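Local atomic coordinates of protein A52 (Vaccinia virus, PDB entry 2VVW), a protein that adopts a Bcl-2-like fold and targets host toll-like receptor signalling complexes, associating with IRAK2 to inhibit NF-kappaB and with TRAF6 to activate p38. Residues 5-13 / 20-31. Sequence-based numbering, arbitrary orientation. Where two conformers were deposited one is given.
Sequences IKPDYLEYD and EMFTILEEYFMY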
ATOM      1  N   ILE A   5       1.781 -14.811   7.266  1.00 50.86           N
ATOM      2  CA  ILE A   5       1.092 -13.531   6.923  1.00 49.58           C
ATOM      3  C   ILE A   5       0.976 -12.613   8.148  1.00 47.72           C
ATOM      4  O   ILE A   5       0.492 -13.026   9.207  1.00 50.05           O
ATOM      5  CB  ILE A   5      -0.321 -13.788   6.338  1.00 50.55           C
ATOM      6  CG1 ILE A   5      -0.225 -14.716   5.113  1.00 53.27           C
ATOM      7  CG2 ILE A   5      -1.004 -12.466   5.973  1.00 48.53           C
ATOM      8  CD1 ILE A   5      -1.466 -14.727   4.218  1.00 53.36           C
ATOM      9  N   LYS A   6       1.407 -11.365   7.984  1.00 43.86           N
ATOM     10  CA  LYS A   6       1.423 -10.376   9.066  1.00 40.74           C
ATOM     11  C   LYS A   6       0.045  -9.731   9.158  1.00 36.20           C
ATOM     12  O   LYS A   6      -0.685  -9.731   8.173  1.00 35.29           O
ATOM     13  CB  LYS A   6       2.460  -9.295   8.759  1.00 40.04           C
ATOM     14  CG  LYS A   6       3.851  -9.794   8.346  1.00 42.97           C
ATOM     15  CD  LYS A   6       4.499  -8.864   7.288  1.00 42.45           C
ATOM     16  CE  LYS A   6       5.993  -8.642   7.549  1.00 46.10           C
ATOM     17  NZ  LYS A   6       6.260  -7.742   8.736  1.00 39.17           N
ATOM     18  N   PRO A   7      -0.322  -9.168  10.325  1.00 33.15           N
ATOM     19  CA  PRO A   7      -1.621  -8.488  10.382  1.00 31.10           C
ATOM     20  C   PRO A   7      -1.640  -7.193   9.564  1.00 27.54           C
ATOM     21  O   PRO A   7      -0.585  -6.673   9.167  1.00 27.01           O
ATOM     22  CB  PRO A   7      -1.782  -8.154  11.877  1.00 32.95           C
ATOM     23  CG  PRO A   7      -0.376  -8.034  12.370  1.00 31.91           C
ATOM     24  CD  PRO A   7       0.395  -9.080  11.611  1.00 32.74           C
ATOM     25  N   ASP A   8      -2.831  -6.670   9.316  1.00 25.25           N
ATOM     26  CA  ASP A   8      -2.946  -5.343   8.744  1.00 22.81           C
ATOM     27  C   ASP A   8      -2.903  -4.348   9.891  1.00 22.06           C
ATOM     28  O   ASP A   8      -3.476  -4.626  10.942  1.00 22.26           O
ATOM     29  CB  ASP A   8      -4.258  -5.201   8.001  1.00 23.97           C
ATOM     30  CG  ASP A   8      -4.345  -3.899   7.273  1.00 24.01           C
ATOM     31  OD1 ASP A   8      -3.751  -3.808   6.170  1.00 24.82           O
ATOM     32  OD2 ASP A   8      -4.964  -2.957   7.818  1.00 21.89           O
ATOM     33  N   TYR A   9      -2.245  -3.206   9.705  1.00 20.86           N
ATOM     34  CA  TYR A   9      -2.027  -2.254  10.810  1.00 20.01           C
ATOM     35  C   TYR A   9      -3.011  -1.081  10.880  1.00 20.22           C
ATOM     36  O   TYR A   9      -3.025  -0.363  11.863  1.00 23.22           O
ATOM     37  CB  TYR A   9      -0.558  -1.800  10.849  1.00 19.06           C
ATOM     38  CG  TYR A   9       0.355  -2.969  11.194  1.00 20.02           C
ATOM     39  CD1 TYR A   9       0.285  -3.582  12.455  1.00 19.35           C
ATOM     40  CD2 TYR A   9       1.240  -3.499  10.264  1.00 19.49           C
ATOM     41  CE1 TYR A   9       1.085  -4.676  12.782  1.00 18.09           C
ATOM     42  CE2 TYR A   9       2.051  -4.601  10.576  1.00 20.93           C
ATOM     43  CZ  TYR A   9       1.973  -5.182  11.848  1.00 22.55           C
ATOM     44  OH  TYR A   9       2.748  -6.282  12.164  1.00 20.08           O
ATOM     45  N   LEU A  10      -3.875  -0.923   9.890  1.00 19.49           N
ATOM     46  CA  LEU A  10      -4.772   0.240   9.854  1.00 20.29           C
ATOM     47  C   LEU A  10      -5.614   0.377  11.118  1.00 20.80           C
ATOM     48  O   LEU A  10      -5.675   1.458  11.713  1.00 21.46           O
ATOM     49  CB  LEU A  10      -5.688   0.169   8.645  1.00 20.47           C
ATOM     50  CG  LEU A  10      -6.610   1.366   8.392  1.00 21.19           C
ATOM     51  CD1 LEU A  10      -5.871   2.698   8.435  1.00 19.89           C
ATOM     52  CD2 LEU A  10      -7.300   1.163   7.062  1.00 22.37           C
ATOM     53  N   GLU A  11      -6.236  -0.722  11.535  1.00 21.83           N
ATOM     54  CA  GLU A  11      -7.100  -0.726  12.724  1.00 24.84           C
ATOM     55  C   GLU A  11      -6.516  -1.543  13.895  1.00 23.45           C
ATOM     56  O   GLU A  11      -7.217  -1.890  14.830  1.00 24.76           O
ATOM     57  CB  GLU A  11      -8.480  -1.239  12.333  1.00 25.75           C
ATOM     58  CG  GLU A  11      -9.169  -0.357  11.310  1.00 30.12           C
ATOM     59  CD  GLU A  11     -10.478  -0.934  10.785  1.00 31.91           C
ATOM     60  OE1 GLU A  11     -10.717  -2.148  10.933  1.00 42.28           O
ATOM     61  OE2 GLU A  11     -11.275  -0.165  10.213  1.00 42.27           O
ATOM     62  N   TYR A  12      -5.214  -1.805  13.849  1.00 21.04           N
ATOM     63  CA  TYR A  12      -4.548  -2.645  14.822  1.00 22.10           C
ATOM     64  C   TYR A  12      -4.323  -1.839  16.104  1.00 23.17           C
ATOM     65  O   TYR A  12      -3.895  -0.688  16.055  1.00 24.10           O
ATOM     66  CB  TYR A  12      -3.234  -3.102  14.215  1.00 21.25           C
ATOM     67  CG  TYR A  12      -2.490  -4.245  14.880  1.00 23.03           C
ATOM     68  CD1 TYR A  12      -2.847  -5.569  14.646  1.00 25.36           C
ATOM     69  CD2 TYR A  12      -1.371  -4.003  15.655  1.00 21.87           C
ATOM     70  CE1 TYR A  12      -2.125  -6.628  15.210  1.00 23.91           C
ATOM     71  CE2 TYR A  12      -0.634  -5.059  16.225  1.00 23.01           C
ATOM     72  CZ  TYR A  12      -1.013  -6.355  15.990  1.00 22.91           C
ATOM     73  OH  TYR A  12      -0.286  -7.373  16.544  1.00 25.41           O
ATOM     74  N   ASP A  13      -4.606  -2.458  17.248  1.00 25.66           N
ATOM     75  CA  ASP A  13      -4.553  -1.763  18.540  1.00 26.21           C
ATOM     76  C   ASP A  13      -3.325  -2.108  19.374  1.00 27.09           C
ATOM     77  O   ASP A  13      -3.129  -1.506  20.431  1.00 28.17           O
ATOM     78  CB  ASP A  13      -5.803  -2.081  19.361  1.00 29.51           C
ATOM     79  CG  ASP A  13      -7.049  -1.411  18.831  1.00 31.69           C
ATOM     80  OD1 ASP A  13      -6.951  -0.335  18.206  1.00 31.92           O
ATOM     81  OD2 ASP A  13      -8.142  -1.951  19.070  1.00 36.00           O
ATOM     82  N   GLU A  20       6.795  -5.926  13.097  1.00 26.91           N
ATOM     83  CA  GLU A  20       8.041  -5.236  12.708  0.70 27.24           C
ATOM     84  C   GLU A  20       7.825  -3.745  12.529  1.00 24.09           C
ATOM     85  O   GLU A  20       6.933  -3.329  11.803  1.00 20.69           O
ATOM     86  CB  GLU A  20       8.599  -5.824  11.418  0.70 26.96           C
ATOM     87  CG  GLU A  20       9.053  -7.270  11.550  0.70 31.56           C
ATOM     88  CD  GLU A  20       9.150  -7.976  10.214  0.70 34.54           C
ATOM     89  OE1 GLU A  20       8.439  -7.566   9.264  0.70 40.54           O
ATOM     90  OE2 GLU A  20       9.926  -8.951  10.111  0.70 41.17           O
ATOM     91  N   MET A  21       8.672  -2.946  13.175  1.00 23.96           N
ATOM     92  CA  MET A  21       8.535  -1.486  13.129  1.00 22.99           C
ATOM     93  C   MET A  21       8.553  -0.924  11.685  1.00 22.23           C
ATOM     94  O   MET A  21       7.730  -0.093  11.335  1.00 20.08           O
ATOM     95  CB  MET A  21       9.606  -0.825  14.022  1.00 24.32           C
ATOM     96  CG  MET A  21       9.252   0.574  14.485  1.00 25.13           C
ATOM     97  SD  MET A  21       7.762   0.577  15.507  1.00 25.87           S
ATOM     98  CE  MET A  21       6.783   1.840  14.674  1.00 24.63           C
ATOM     99  N   PHE A  22       9.431  -1.422  10.823  1.00 22.41           N
ATOM    100  CA  PHE A  22       9.466  -0.881   9.458  1.00 23.61           C
ATOM    101  C   PHE A  22       8.190  -1.193   8.653  1.00 22.56           C
ATOM    102  O   PHE A  22       7.677  -0.333   7.935  1.00 22.10           O
ATOM    103  CB  PHE A  22      10.701  -1.335   8.678  1.00 26.91           C
ATOM    104  CG  PHE A  22      10.913  -0.532   7.414  1.00 26.82           C
ATOM    105  CD1 PHE A  22      11.435   0.754   7.472  1.00 29.94           C
ATOM    106  CD2 PHE A  22      10.525  -1.040   6.174  1.00 31.83           C
ATOM    107  CE1 PHE A  22      11.605   1.505   6.311  1.00 29.17           C
ATOM    108  CE2 PHE A  22      10.691  -0.285   5.006  1.00 27.17           C
ATOM    109  CZ  PHE A  22      11.217   0.979   5.078  1.00 27.23           C
ATOM    110  N   THR A  23       7.653  -2.401   8.808  1.00 23.14           N
ATOM    111  CA  THR A  23       6.382  -2.752   8.159  1.00 22.73           C
ATOM    112  C   THR A  23       5.241  -1.872   8.640  1.00 20.76           C
ATOM    113  O   THR A  23       4.396  -1.458   7.852  1.00 19.73           O
ATOM    114  CB  THR A  23       6.009  -4.190   8.404  1.00 23.49           C
ATOM    115  OG1 THR A  23       7.098  -5.024   8.010  1.00 25.80           O
ATOM    116  CG2 THR A  23       4.754  -4.569   7.595  1.00 25.36           C
ATOM    117  N   ILE A  24       5.214  -1.604   9.943  1.00 20.46           N
ATOM    118  CA  ILE A  24       4.211  -0.733  10.522  1.00 19.49           C
ATOM    119  C   ILE A  24       4.273   0.645   9.883  1.00 19.23           C
ATOM    120  O   ILE A  24       3.234   1.223   9.496  1.00 18.46           O
ATOM    121  CB  ILE A  24       4.373  -0.628  12.072  1.00 20.55           C
ATOM    122  CG1 ILE A  24       3.948  -1.950  12.753  1.00 24.03           C
ATOM    123  CG2 ILE A  24       3.561   0.498  12.616  1.00 18.14           C
ATOM    124  CD1 ILE A  24       4.368  -2.052  14.226  1.00 22.36           C
ATOM    125  N   LEU A  25       5.484   1.184   9.765  1.00 19.03           N
ATOM    126  CA  LEU A  25       5.660   2.490   9.159  1.00 18.40           C
ATOM    127  C   LEU A  25       5.340   2.489   7.657  1.00 17.85           C
ATOM    128  O   LEU A  25       4.755   3.442   7.157  1.00 17.94           O
ATOM    129  CB  LEU A  25       7.066   3.050   9.432  1.00 18.71           C
ATOM    130  CG  LEU A  25       7.428   3.355  10.896  1.00 20.69           C
ATOM    131  CD1 LEU A  25       8.890   3.712  11.015  1.00 19.24           C
ATOM    132  CD2 LEU A  25       6.572   4.462  11.434  1.00 19.06           C
ATOM    133  N   GLU A  26       5.689   1.420   6.950  1.00 19.28           N
ATOM    134  CA  GLU A  26       5.315   1.281   5.526  1.00 21.04           C
ATOM    135  C   GLU A  26       3.815   1.414   5.369  1.00 20.24           C
ATOM    136  O   GLU A  26       3.355   2.176   4.539  1.00 20.03           O
ATOM    137  CB  GLU A  26       5.740  -0.059   4.921  1.00 22.64           C
ATOM    138  CG  GLU A  26       7.213  -0.229   4.621  1.00 28.94           C
ATOM    139  CD  GLU A  26       7.541  -1.589   3.967  1.00 32.40           C
ATOM    140  OE1 GLU A  26       8.171  -1.594   2.881  1.00 41.68           O
ATOM    141  OE2 GLU A  26       7.158  -2.646   4.527  1.00 41.04           O
ATOM    142  N   GLU A  27       3.063   0.665   6.171  1.00 20.62           N
ATOM    143  CA  GLU A  27       1.607   0.671   6.081  1.00 20.90           C
ATOM    144  C   GLU A  27       1.026   1.992   6.538  1.00 20.20           C
ATOM    145  O   GLU A  27       0.034   2.459   5.978  1.00 21.57           O
ATOM    146  CB  GLU A  27       1.003  -0.503   6.867  1.00 20.40           C
ATOM    147  CG  GLU A  27       1.293  -1.845   6.219  1.00 20.57           C
ATOM    148  CD  GLU A  27       0.333  -2.963   6.580  1.00 23.51           C
ATOM    149  OE1 GLU A  27      -0.661  -2.741   7.324  1.00 18.87           O
ATOM    150  OE2 GLU A  27       0.597  -4.092   6.100  1.00 23.05           O
ATOM    151  N   TYR A  28       1.629   2.595   7.564  1.00 19.63           N
ATOM    152  CA  TYR A  28       1.205   3.920   8.038  1.00 19.37           C
ATOM    153  C   TYR A  28       1.302   4.985   6.936  1.00 18.87           C
ATOM    154  O   TYR A  28       0.352   5.711   6.642  1.00 19.53           O
ATOM    155  CB  TYR A  28       2.070   4.334   9.229  1.00 20.64           C
ATOM    156  CG  TYR A  28       1.754   5.704   9.760  1.00 22.04           C
ATOM    157  CD1 TYR A  28       0.556   5.941  10.452  1.00 23.93           C
ATOM    158  CD2 TYR A  28       2.625   6.770   9.557  1.00 20.99           C
ATOM    159  CE1 TYR A  28       0.246   7.183  10.938  1.00 23.16           C
ATOM    160  CE2 TYR A  28       2.324   8.030  10.050  1.00 22.84           C
ATOM    161  CZ  TYR A  28       1.127   8.233  10.737  1.00 22.33           C
ATOM    162  OH  TYR A  28       0.816   9.477  11.233  1.00 24.04           O
ATOM    163  N   PHE A  29       2.457   5.064   6.303  1.00 18.67           N
ATOM    164  CA  PHE A  29       2.624   6.002   5.200  1.00 19.51           C
ATOM    165  C   PHE A  29       1.778   5.675   3.978  1.00 19.31           C
ATOM    166  O   PHE A  29       1.245   6.586   3.342  1.00 20.28           O
ATOM    167  CB  PHE A  29       4.102   6.180   4.857  1.00 18.67           C
ATOM    168  CG  PHE A  29       4.871   6.879   5.939  1.00 20.88           C
ATOM    169  CD1 PHE A  29       4.517   8.150   6.353  1.00 22.61           C
ATOM    170  CD2 PHE A  29       5.936   6.270   6.558  1.00 20.04           C
ATOM    171  CE1 PHE A  29       5.225   8.792   7.354  1.00 23.01           C
ATOM    172  CE2 PHE A  29       6.635   6.911   7.562  1.00 22.30           C
ATOM    173  CZ  PHE A  29       6.282   8.159   7.959  1.00 20.42           C
ATOM    174  N   MET A  30       1.583   4.389   3.700  1.00 18.75           N
ATOM    175  CA  MET A  30       0.717   3.971   2.600  1.00 17.51           C
ATOM    176  C   MET A  30      -0.702   4.429   2.873  1.00 18.04           C
ATOM    177  O   MET A  30      -1.304   5.087   2.047  1.00 17.96           O
ATOM    178  CB  MET A  30       0.751   2.453   2.457  1.00 17.99           C
ATOM    179  CG  MET A  30      -0.213   1.858   1.470  1.00 20.39           C
ATOM    180  SD  MET A  30      -0.203   0.062   1.595  1.00 22.17           S
ATOM    181  CE  MET A  30      -1.152  -0.210   3.120  1.00 21.62           C
ATOM    182  N   TYR A  31      -1.219   4.100   4.050  1.00 18.24           N
ATOM    183  CA  TYR A  31      -2.625   4.393   4.340  1.00 18.81           C
ATOM    184  C   TYR A  31      -2.897   5.897   4.511  1.00 20.53           C
ATOM    185  O   TYR A  31      -3.923   6.418   4.026  1.00 20.51           O
ATOM    186  CB  TYR A  31      -3.096   3.616   5.567  1.00 19.29           C
ATOM    187  CG  TYR A  31      -3.436   2.160   5.316  1.00 20.87           C
ATOM    188  CD1 TYR A  31      -4.461   1.805   4.437  1.00 20.46           C
ATOM    189  CD2 TYR A  31      -2.752   1.125   5.981  1.00 17.91           C
ATOM    190  CE1 TYR A  31      -4.792   0.474   4.191  1.00 21.60           C
ATOM    191  CE2 TYR A  31      -3.098  -0.235   5.751  1.00 18.12           C
ATOM    192  CZ  TYR A  31      -4.100  -0.544   4.850  1.00 20.74           C
ATOM    193  OH  TYR A  31      -4.465  -1.849   4.629  1.00 22.19           O
TER
HETATM  194  O   HOH W   1       5.080  -7.046  10.943  1.00 24.98           O
HETATM  195  O   HOH W   2       1.369  -6.215   7.455  1.00 28.81           O
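Running alongside the first helix of the domain, the irregular 5-13 segment comes closest where the CA atoms of Y9 and I24 lie 6.4 Å apart, and it turns away through a type I turn from Y9 to Y12. The Y9 ring lies across I24, whose CG1 sits 3.7 Å from the ring centroid and only 3° off its normal, a CH-pi contact; T23 CG2 meets the ring edge. E27 OE1 accepts a hydrogen bond from Y9 N at 2.9 Å, nearly along the C-O axis. Its other oxygen, OE2, is linked to P7 O through a water. In this Bcl-2-like helical bundle the N-terminal loop packs against helix 21-35 at the interface with the second subunit, whose W122 also bonds Y31 OH. A chi1 of -174° swings the D8 carboxylate away from its own backbone N and directs OD1 to Y31 OH, a 2.6 Å bond received on the syn side, while OD2 closes an Asx turn with L10 N. D8 OD1 stands 3.5 Å from E27 OE1, and K123 of the second subunit forms salt bridges with both acids, probably offsetting their repulsion. L10 CD2 lies over one face of the Y31 ring, offset toward its rim, in a CH-pi contact. Toward the helix start, K6 NZ donates to T23 OG1 at 2.9 Å, tip to tip; a water joins K6 NZ, E20 N and Y9 OH, the last also bonded to D19.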